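Local coordinates for uncharacterized NTF2-like protein (Cytophaga hutchinsonii ATCC 33406, PDB 3F40) that is of unknown function but belongs to the NTF2-like superfamily, with a SnoaL-like domain built on a curved sheet and two chains in the assembly, at residues N38-G42 with F106-F112; I86-L91 with L102-D107; F59-H64 with L75-M81. Numbering follows the deposited sequence.

Overall arrangement
The three contacts follow one mixed sheet, part of the alpha+beta fold of NTF2-like proteins. Contact 3 pairs strand 60-69, outermost within the chain, with 72-81; contact 2 pairs 84-95 with 98-105; contact 1 sets the turn after strand 35-39 against the C-terminal segment. In sequence, contact 3 precedes contact 2, and both lie between the segments of contact 1, which shares Phe106 and Asp107 with contact 2. Centres lie about 9 Å apart (1 to 2, 2 to 3) and 14 Å (1 to 3). Pairing of strands 72-81 and 84-95 joins contacts 2 and 3. The C-terminal segment and both hairpins are thus tied together; contacts 1 and 2 lie against the second subunit, which contact 3 meets through Ile76 alone.

Contact 1: N38-G42 with F106-F112; sequences NGPMG and FDPRPLF
A tight two-residue beta hairpin loop joins strands 35-39 and 42-45 of the NTF2-like sheet, and its tip packs on the C-terminal segment where this leaves strand 98-105. Asn38 is extended (phi/psi -133/128) and pairs through its backbone with Leu102 and Val104. Gly39 (-143/179) opens a type I turn closed by Gly42: Gly39 N to Gly42 O is 2.9 Å and Gly42 N to Gly39 O is 3.1 Å. At the first corner, Pro40 (-57/-29) points toward 106-112, its CA 6.6 Å from that of Pro108. Its ring lies over one face of Phe106 (p rotamer) in a CH-pi contact, CG 3.6 Å from the ring centroid and 8° off the normal, while Pro40 CB reaches Pro108 CG at 3.8 Å. At the second corner, selenomethionine Met41 (-106/13; rotamer m, t, m) extends along the C-terminal segment: its CE lies near the plane of the Phe106 ring, 3.8 Å from CZ, and 3.5 Å from Leu111 CD1. Met41 SE is 4.2 Å from Pro108 CB and, in an oblique Met-aromatic contact, 4.1 Å from Phe112 CZ. Gly42 (137/-168) has backbone angles that call for glycine. From Arg109 to Phe112 the partner takes helical angles without forming a regular helix, with Leu111 N bonded to Pro108 O (2.9 Å) and Phe112 N to Arg109 O (3.0 Å). Asp107 and Arg109 adjoin the second subunit. Asp107 OD1 accepts from Arg109 N (3.0 Å) in an Asx turn, and a salt bridge joins Arg109 NH2 to Asp107 OD2 (2.8 Å).

Contact 2: I86-L91 with L102-D107; sequences IAASGL and LHVYFD
Ala88, Ile86 and Phe106 form the apolar centre. Phe106, in the p rotamer, receives Ile86 CG2 at 3.5 Å from its CD2, and Ala88 CB lies 3.9 Å from Phe106 CB and 4.0 Å from Val104 CG2. Next to them Gly90 leaves room for Leu102, whose CD1 comes within 4.0 Å of Gly90 CA. Side chains of the other face are Ser89, Leu91, His103 and Tyr105; Leu91, in the t, p rotamer, has CB 4.2 Å from Tyr105 CE1, at the ring edge. Both segments belong to the beta hairpin of strands 84-95 and 98-105 in the NTF2-like sheet, running antiparallel at 164° with axes 4.6 Å apart. Ser89-Tyr105 and Leu91-His103 are hydrogen-bonded pairs (CA-CA 5.1 Å each), flanking the non-hydrogen-bonded pair Gly90-Val104 (CA-CA 4.3 Å). The ladder consists of Ser89 N to Tyr105 O (3.0 Å), Tyr105 N to Ser89 O (2.8 Å), Leu91 N to His103 O (2.8 Å) and His103 N to Leu91 O (2.9 Å). Ser89 also hydrogen-bonds Ser89 of the second subunit, and Tyr105 packs on Ile76 of that subunit, so this face lies at the subunit interface. Beyond Ser89-Tyr105 a water extends the pairing, donating to Ala87 O (2.8 Å) and accepting from Asp107 N (2.9 Å); a second water donates to Leu91 O (2.8 Å) and lies 2.8 Å from His103 ND1.

Contact 3: F59-H64 with L75-M81; sequences FKYVVH and LIYDINM
Five backbone hydrogen bonds zip strands 60-64 and 75-81 into an antiparallel hairpin of the NTF2-like sheet, their axes 4.6 Å apart at 147°. Asn80 N to Lys60 O is 2.8 Å and Lys60 N to Asn80 O 3.3 Å; Val62 N to Asp78 O and Asp78 N to Val62 O are both 2.9 Å; His64 N to Ile76 O is 2.8 Å. Tyr61-Ile79 and Val63-Tyr77 are the non-hydrogen-bonded pairs. A water hydrogen-bonds both His64 ND1 and Asp78 OD1 (2.7 Å each); Asp78 OD2 merely approaches His64 CE1 (3.0 Å). On the opposite face, Ile79 CG2 sits over the Tyr61 ring (4.2 Å to the centroid) and Tyr61 CD2 lies 3.6 Å from Tyr77 CE2. Phe59 holds selenomethionine Met81 over one face, Met81 CG 3.8 Å from the ring centroid. Tyr61 packs on Ile16 and Leu19 of helix 8-20. One face is thus mostly polar, Lys60, Asp78 and Asn80 beside Val62; the other, aromatic and aliphatic, meets the helix.

Contact 1: N38-G42 with F106-F112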
loop_
_atom_site.group_PDB
_atom_site.type_symbol
_atom_site.label_atom_id
_atom_site.label_comp_id
_atom_site.label_asym_id
_atom_site.label_seq_id
_atom_site.Cartn_x
_atom_site.Cartn_y
_atom_site.Cartn_z
ATOM N N ASN A 38 -6.896 -2.274 11.001
ATOM C CA ASN A 38 -5.522 -2.566 11.374
ATOM C C ASN A 38 -4.611 -1.518 10.819
ATOM O O ASN A 38 -4.624 -1.225 9.636
ATOM C CB ASN A 38 -5.083 -3.890 10.851
ATOM C CG ASN A 38 -5.577 -4.977 11.644
ATOM O OD1 ASN A 38 -4.872 -5.501 12.560
ATOM N ND2 ASN A 38 -6.765 -5.379 11.352
ATOM N N GLY A 39 -3.799 -0.964 11.694
ATOM C CA GLY A 39 -2.802 0.005 11.305
ATOM C C GLY A 39 -1.553 -0.196 12.126
ATOM O O GLY A 39 -1.519 -1.064 13.024
ATOM N N PRO A 40 -0.535 0.619 11.864
ATOM C CA PRO A 40 0.725 0.473 12.605
ATOM C C PRO A 40 0.580 0.573 14.120
ATOM O O PRO A 40 1.376 -0.006 14.901
ATOM C CB PRO A 40 1.539 1.660 12.121
ATOM C CG PRO A 40 0.979 2.063 10.855
ATOM C CD PRO A 40 -0.455 1.614 10.787
HETATM N N MSE A 41 -0.404 1.324 14.547
HETATM C CA MSE A 41 -0.588 1.622 15.971
HETATM C C MSE A 41 -1.741 0.870 16.618
HETATM O O MSE A 41 -2.155 1.149 17.749
HETATM C CB MSE A 41 -0.746 3.115 16.135
HETATM C CG MSE A 41 0.554 3.870 15.811
HETATM SE SE MSE A 41 0.391 5.763 15.734
HETATM C CE MSE A 41 -0.673 5.926 14.146
ATOM N N GLY A 42 -2.242 -0.128 15.931
ATOM C CA GLY A 42 -3.167 -1.029 16.553
ATOM C C GLY A 42 -4.348 -1.426 15.742
ATOM O O GLY A 42 -4.384 -1.283 14.550
ATOM N N PHE A 106 1.992 2.395 6.798
ATOM C CA PHE A 106 2.840 3.563 6.849
ATOM C C PHE A 106 3.823 3.471 7.991
ATOM O O PHE A 106 3.662 2.646 8.886
ATOM C CB PHE A 106 2.045 4.885 6.947
ATOM C CG PHE A 106 1.191 5.051 8.190
ATOM C CD1 PHE A 106 -0.123 4.663 8.177
ATOM C CD2 PHE A 106 1.690 5.703 9.317
ATOM C CE1 PHE A 106 -0.928 4.854 9.274
ATOM C CE2 PHE A 106 0.875 5.866 10.420
ATOM C CZ PHE A 106 -0.428 5.456 10.382
ATOM N N ASP A 107 4.831 4.333 7.933
ATOM C CA ASP A 107 5.825 4.447 9.003
ATOM C C ASP A 107 5.316 5.478 10.020
ATOM O O ASP A 107 5.228 6.669 9.707
ATOM C CB ASP A 107 7.164 4.887 8.418
ATOM C CG ASP A 107 8.213 5.185 9.465
ATOM O OD1 ASP A 107 7.984 4.951 10.665
ATOM O OD2 ASP A 107 9.291 5.683 9.021
ATOM N N PRO A 108 4.908 5.051 11.224
ATOM C CA PRO A 108 4.320 6.004 12.150
ATOM C C PRO A 108 5.321 6.763 12.999
ATOM O O PRO A 108 4.920 7.608 13.799
ATOM C CB PRO A 108 3.518 5.090 13.067
ATOM C CG PRO A 108 4.432 3.863 13.174
ATOM C CD PRO A 108 4.963 3.695 11.769
ATOM N N ARG A 109 6.614 6.529 12.810
ATOM C CA ARG A 109 7.600 7.132 13.719
ATOM C C ARG A 109 7.522 8.669 13.818
ATOM O O ARG A 109 7.681 9.217 14.914
ATOM C CB ARG A 109 9.018 6.653 13.403
ATOM C CG ARG A 109 9.262 5.206 13.730
ATOM C CD ARG A 109 10.630 4.746 13.293
ATOM N NE ARG A 109 10.748 4.851 11.844
ATOM C CZ ARG A 109 11.890 4.815 11.157
ATOM N NH1 ARG A 109 13.035 4.685 11.780
ATOM N NH2 ARG A 109 11.861 4.955 9.841
ATOM N N PRO A 110 7.267 9.387 12.722
ATOM C CA PRO A 110 7.192 10.847 12.826
ATOM C C PRO A 110 6.125 11.321 13.795
ATOM O O PRO A 110 6.183 12.446 14.291
ATOM C CB PRO A 110 6.878 11.272 11.393
ATOM C CG PRO A 110 7.445 10.155 10.547
ATOM C CD PRO A 110 7.191 8.925 11.330
ATOM N N LEU A 111 5.131 10.471 14.063
ATOM C CA LEU A 111 4.027 10.866 14.944
ATOM C C LEU A 111 4.423 10.884 16.420
ATOM O O LEU A 111 3.686 11.431 17.260
ATOM C CB LEU A 111 2.836 9.925 14.796
ATOM C CG LEU A 111 2.265 9.796 13.397
ATOM C CD1 LEU A 111 1.190 8.722 13.359
ATOM C CD2 LEU A 111 1.732 11.159 12.940
ATOM N N PHE A 112 5.564 10.289 16.747
ATOM C CA PHE A 112 6.001 10.153 18.162
ATOM C C PHE A 112 7.000 11.221 18.553
ATOM O O PHE A 112 7.388 11.342 19.731
ATOM C CB PHE A 112 6.590 8.777 18.410
ATOM C CG PHE A 112 5.585 7.664 18.307
ATOM C CD1 PHE A 112 4.850 7.249 19.406
ATOM C CD2 PHE A 112 5.365 7.030 17.094
ATOM C CE1 PHE A 112 3.976 6.219 19.307
ATOM C CE2 PHE A 112 4.445 6.014 16.982
ATOM C CZ PHE A 112 3.755 5.610 18.087
#

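Contact 2: I86-L91 with L102-D107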
loop_
_atom_site.group_PDB
_atom_site.type_symbol
_atom_site.label_atom_id
_atom_site.label_comp_id
_atom_site.label_asym_id
_atom_site.label_seq_id
_atom_site.Cartn_x
_atom_site.Cartn_y
_atom_site.Cartn_z
ATOM N N ILE A 86 1.572 12.145 6.446
ATOM C CA ILE A 86 2.166 10.836 6.308
ATOM C C ILE A 86 1.696 10.195 5.031
ATOM O O ILE A 86 0.500 10.168 4.766
ATOM C CB ILE A 86 1.700 9.949 7.472
ATOM C CG1 ILE A 86 2.117 10.583 8.805
ATOM C CG2 ILE A 86 2.178 8.486 7.299
ATOM C CD1 ILE A 86 3.499 10.266 9.238
ATOM N N ALA A 87 2.644 9.688 4.240
ATOM C CA ALA A 87 2.313 8.945 3.034
ATOM C C ALA A 87 1.987 7.519 3.427
ATOM O O ALA A 87 2.784 6.833 4.056
ATOM C CB ALA A 87 3.457 8.961 2.008
ATOM N N ALA A 88 0.826 7.063 2.977
ATOM C CA ALA A 88 0.313 5.745 3.340
ATOM C C ALA A 88 -0.319 5.034 2.155
ATOM O O ALA A 88 -0.626 5.628 1.122
ATOM C CB ALA A 88 -0.769 5.887 4.447
ATOM N N SER A 89 -0.513 3.742 2.356
ATOM C CA SER A 89 -1.288 2.899 1.468
ATOM C C SER A 89 -2.414 2.275 2.292
ATOM O O SER A 89 -2.146 1.705 3.317
ATOM C CB SER A 89 -0.398 1.810 0.864
ATOM O OG SER A 89 -1.150 0.961 0.029
ATOM N N GLY A 90 -3.646 2.379 1.824
ATOM C CA GLY A 90 -4.802 1.860 2.547
ATOM C C GLY A 90 -5.487 0.797 1.720
ATOM O O GLY A 90 -5.871 1.028 0.574
ATOM N N LEU A 91 -5.650 -0.384 2.316
ATOM C CA LEU A 91 -6.262 -1.537 1.672
ATOM C C LEU A 91 -7.645 -1.771 2.282
ATOM O O LEU A 91 -7.780 -2.098 3.460
ATOM C CB LEU A 91 -5.385 -2.758 1.886
ATOM C CG LEU A 91 -5.907 -4.077 1.362
ATOM C CD1 LEU A 91 -6.005 -4.087 -0.162
ATOM C CD2 LEU A 91 -4.999 -5.212 1.869
ATOM N N LEU A 102 -10.221 -2.363 6.847
ATOM C CA LEU A 102 -9.145 -1.470 6.387
ATOM C C LEU A 102 -7.851 -1.922 7.047
ATOM O O LEU A 102 -7.813 -2.122 8.256
ATOM C CB LEU A 102 -9.444 -0.025 6.774
ATOM C CG LEU A 102 -8.319 0.990 6.552
ATOM C CD1 LEU A 102 -7.817 1.035 5.094
ATOM C CD2 LEU A 102 -8.776 2.376 6.971
ATOM N N HIS A 103 -6.824 -2.103 6.227
ATOM C CA HIS A 103 -5.470 -2.264 6.674
ATOM C C HIS A 103 -4.664 -1.116 6.092
ATOM O O HIS A 103 -4.634 -0.981 4.870
ATOM C CB HIS A 103 -4.890 -3.568 6.138
ATOM C CG HIS A 103 -5.462 -4.780 6.762
ATOM N ND1 HIS A 103 -6.733 -5.233 6.470
ATOM C CD2 HIS A 103 -4.940 -5.654 7.654
ATOM C CE1 HIS A 103 -6.973 -6.332 7.179
ATOM N NE2 HIS A 103 -5.898 -6.603 7.907
ATOM N N VAL A 104 -4.086 -0.279 6.951
ATOM C CA VAL A 104 -3.326 0.882 6.472
ATOM C C VAL A 104 -1.847 0.693 6.803
ATOM O O VAL A 104 -1.486 0.210 7.864
ATOM C CB VAL A 104 -3.933 2.228 7.010
ATOM C CG1 VAL A 104 -3.793 2.364 8.491
ATOM C CG2 VAL A 104 -3.333 3.409 6.274
ATOM N N TYR A 105 -1.032 1.060 5.837
ATOM C CA TYR A 105 0.414 0.837 5.850
ATOM C C TYR A 105 1.154 2.158 5.806
ATOM O O TYR A 105 0.997 2.903 4.859
ATOM C CB TYR A 105 0.853 0.007 4.644
ATOM C CG TYR A 105 0.217 -1.332 4.491
ATOM C CD1 TYR A 105 -1.026 -1.461 3.914
ATOM C CD2 TYR A 105 0.881 -2.475 4.889
ATOM C CE1 TYR A 105 -1.601 -2.708 3.752
ATOM C CE2 TYR A 105 0.334 -3.708 4.712
ATOM C CZ TYR A 105 -0.933 -3.822 4.155
ATOM O OH TYR A 105 -1.480 -5.064 3.940
ATOM N N PHE A 106 1.992 2.395 6.798
ATOM C CA PHE A 106 2.840 3.563 6.849
ATOM C C PHE A 106 3.823 3.471 7.991
ATOM O O PHE A 106 3.662 2.646 8.886
ATOM C CB PHE A 106 2.045 4.885 6.947
ATOM C CG PHE A 106 1.191 5.051 8.190
ATOM C CD1 PHE A 106 -0.123 4.663 8.177
ATOM C CD2 PHE A 106 1.690 5.703 9.317
ATOM C CE1 PHE A 106 -0.928 4.854 9.274
ATOM C CE2 PHE A 106 0.875 5.866 10.420
ATOM C CZ PHE A 106 -0.428 5.456 10.382
ATOM N N ASP A 107 4.831 4.333 7.933
ATOM C CA ASP A 107 5.825 4.447 9.003
ATOM C C ASP A 107 5.316 5.478 10.020
ATOM O O ASP A 107 5.228 6.669 9.707
ATOM C CB ASP A 107 7.164 4.887 8.418
ATOM C CG ASP A 107 8.213 5.185 9.465
ATOM O OD1 ASP A 107 7.984 4.951 10.665
ATOM O OD2 ASP A 107 9.291 5.683 9.021
HETATM O O HOH W 1 4.980 6.056 5.561
HETATM O O HOH W 2 -8.510 -4.684 4.385
#

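Contact 3: F59-H64 with L75-M81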
loop_
_atom_site.group_PDB
_atom_site.type_symbol
_atom_site.label_atom_id
_atom_site.label_comp_id
_atom_site.label_asym_id
_atom_site.label_seq_id
_atom_site.Cartn_x
_atom_site.Cartn_y
_atom_site.Cartn_z
ATOM N N PHE A 59 -8.781 13.024 10.816
ATOM C CA PHE A 59 -7.773 12.837 9.774
ATOM C C PHE A 59 -8.315 13.276 8.427
ATOM O O PHE A 59 -9.497 13.177 8.170
ATOM C CB PHE A 59 -7.329 11.365 9.655
ATOM C CG PHE A 59 -6.649 10.810 10.861
ATOM C CD1 PHE A 59 -5.967 11.612 11.755
ATOM C CD2 PHE A 59 -6.676 9.459 11.072
ATOM C CE1 PHE A 59 -5.316 11.034 12.858
ATOM C CE2 PHE A 59 -6.016 8.910 12.162
ATOM C CZ PHE A 59 -5.362 9.702 13.041
ATOM N N LYS A 60 -7.419 13.838 7.624
ATOM C CA LYS A 60 -7.716 14.274 6.267
ATOM C C LYS A 60 -6.852 13.520 5.257
ATOM O O LYS A 60 -5.731 13.186 5.544
ATOM C CB LYS A 60 -7.519 15.778 6.123
ATOM C CG LYS A 60 -8.354 16.616 7.069
ATOM C CD LYS A 60 -9.840 16.428 6.829
ATOM C CE LYS A 60 -10.736 17.268 7.753
ATOM N NZ LYS A 60 -10.615 16.912 9.189
ATOM N N TYR A 61 -7.400 13.276 4.064
ATOM C CA TYR A 61 -6.794 12.398 3.067
ATOM C C TYR A 61 -6.708 13.061 1.712
ATOM O O TYR A 61 -7.691 13.663 1.250
ATOM C CB TYR A 61 -7.643 11.121 2.918
ATOM C CG TYR A 61 -7.846 10.384 4.213
ATOM C CD1 TYR A 61 -8.793 10.806 5.118
ATOM C CD2 TYR A 61 -7.079 9.280 4.537
ATOM C CE1 TYR A 61 -8.978 10.151 6.334
ATOM C CE2 TYR A 61 -7.252 8.610 5.738
ATOM C CZ TYR A 61 -8.215 9.063 6.626
ATOM O OH TYR A 61 -8.428 8.485 7.860
ATOM N N VAL A 62 -5.564 12.918 1.074
ATOM C CA VAL A 62 -5.435 13.330 -0.292
ATOM C C VAL A 62 -5.066 12.086 -1.068
ATOM O O VAL A 62 -3.982 11.528 -0.888
ATOM C CB VAL A 62 -4.366 14.401 -0.494
ATOM C CG1 VAL A 62 -4.200 14.672 -1.973
ATOM C CG2 VAL A 62 -4.699 15.703 0.299
ATOM N N VAL A 63 -5.988 11.673 -1.928
ATOM C CA VAL A 63 -5.826 10.441 -2.689
ATOM C C VAL A 63 -5.039 10.728 -3.984
ATOM O O VAL A 63 -5.452 11.564 -4.825
ATOM C CB VAL A 63 -7.187 9.804 -3.058
ATOM C CG1 VAL A 63 -6.970 8.552 -3.906
ATOM C CG2 VAL A 63 -8.015 9.462 -1.814
ATOM N N HIS A 64 -3.914 10.041 -4.130
ATOM C CA HIS A 64 -3.035 10.166 -5.302
ATOM C C HIS A 64 -3.265 9.079 -6.326
ATOM O O HIS A 64 -3.149 9.316 -7.523
ATOM C CB HIS A 64 -1.583 10.180 -4.871
ATOM C CG HIS A 64 -1.236 11.419 -4.125
ATOM N ND1 HIS A 64 -0.785 11.422 -2.827
ATOM C CD2 HIS A 64 -1.326 12.714 -4.501
ATOM C CE1 HIS A 64 -0.585 12.671 -2.444
ATOM N NE2 HIS A 64 -0.916 13.473 -3.438
ATOM N N LEU A 75 -5.796 2.397 -1.866
ATOM C CA LEU A 75 -5.547 3.814 -2.060
ATOM C C LEU A 75 -4.131 4.162 -1.663
ATOM O O LEU A 75 -3.634 3.713 -0.638
ATOM C CB LEU A 75 -6.490 4.685 -1.215
ATOM C CG LEU A 75 -7.996 4.476 -1.440
ATOM C CD1 LEU A 75 -8.821 5.451 -0.551
ATOM C CD2 LEU A 75 -8.394 4.616 -2.875
ATOM N N ILE A 76 -3.482 4.982 -2.477
ATOM C CA ILE A 76 -2.236 5.628 -2.162
ATOM C C ILE A 76 -2.613 7.062 -1.831
ATOM O O ILE A 76 -3.135 7.795 -2.663
ATOM C CB ILE A 76 -1.267 5.603 -3.355
ATOM C CG1 ILE A 76 -0.975 4.169 -3.799
ATOM C CG2 ILE A 76 0.032 6.330 -3.047
ATOM C CD1 ILE A 76 -0.347 3.281 -2.741
ATOM N N TYR A 77 -2.394 7.435 -0.580
ATOM C CA TYR A 77 -2.839 8.721 -0.110
ATOM C C TYR A 77 -1.943 9.311 0.964
ATOM O O TYR A 77 -1.245 8.614 1.688
ATOM C CB TYR A 77 -4.300 8.663 0.357
ATOM C CG TYR A 77 -4.774 7.571 1.341
ATOM C CD1 TYR A 77 -3.914 6.801 2.095
ATOM C CD2 TYR A 77 -6.125 7.377 1.521
ATOM C CE1 TYR A 77 -4.401 5.816 2.964
ATOM C CE2 TYR A 77 -6.640 6.431 2.378
ATOM C CZ TYR A 77 -5.774 5.642 3.104
ATOM O OH TYR A 77 -6.286 4.684 3.977
ATOM N N ASP A 78 -1.989 10.643 1.047
ATOM C CA ASP A 78 -1.332 11.366 2.127
ATOM C C ASP A 78 -2.393 11.560 3.201
ATOM O O ASP A 78 -3.532 11.988 2.905
ATOM C CB ASP A 78 -0.773 12.699 1.662
ATOM C CG ASP A 78 0.428 12.555 0.769
ATOM O OD1 ASP A 78 1.086 11.502 0.748
ATOM O OD2 ASP A 78 0.741 13.550 0.094
ATOM N N ILE A 79 -2.034 11.265 4.448
ATOM C CA ILE A 79 -2.942 11.444 5.566
ATOM C C ILE A 79 -2.381 12.521 6.490
ATOM O O ILE A 79 -1.237 12.456 6.933
ATOM C CB ILE A 79 -3.176 10.148 6.392
ATOM C CG1 ILE A 79 -3.381 8.907 5.505
ATOM C CG2 ILE A 79 -4.372 10.364 7.301
ATOM C CD1 ILE A 79 -3.477 7.617 6.293
ATOM N N ASN A 80 -3.178 13.549 6.696
ATOM C CA ASN A 80 -2.848 14.598 7.660
ATOM C C ASN A 80 -3.373 14.150 9.015
ATOM O O ASN A 80 -4.572 14.082 9.249
ATOM C CB ASN A 80 -3.429 15.941 7.223
ATOM C CG ASN A 80 -2.972 17.062 8.111
ATOM O OD1 ASN A 80 -2.878 16.891 9.309
ATOM N ND2 ASN A 80 -2.676 18.211 7.526
HETATM N N MSE A 81 -2.433 13.751 9.862
HETATM C CA MSE A 81 -2.736 13.258 11.180
HETATM C C MSE A 81 -2.195 14.277 12.171
HETATM O O MSE A 81 -0.992 14.326 12.460
HETATM C CB MSE A 81 -2.100 11.884 11.367
HETATM C CG MSE A 81 -2.576 10.855 10.314
HETATM SE SE MSE A 81 -1.662 9.134 10.405
HETATM C CE MSE A 81 -2.233 8.601 12.134
HETATM O O HOH W 3 0.371 9.666 -1.072
#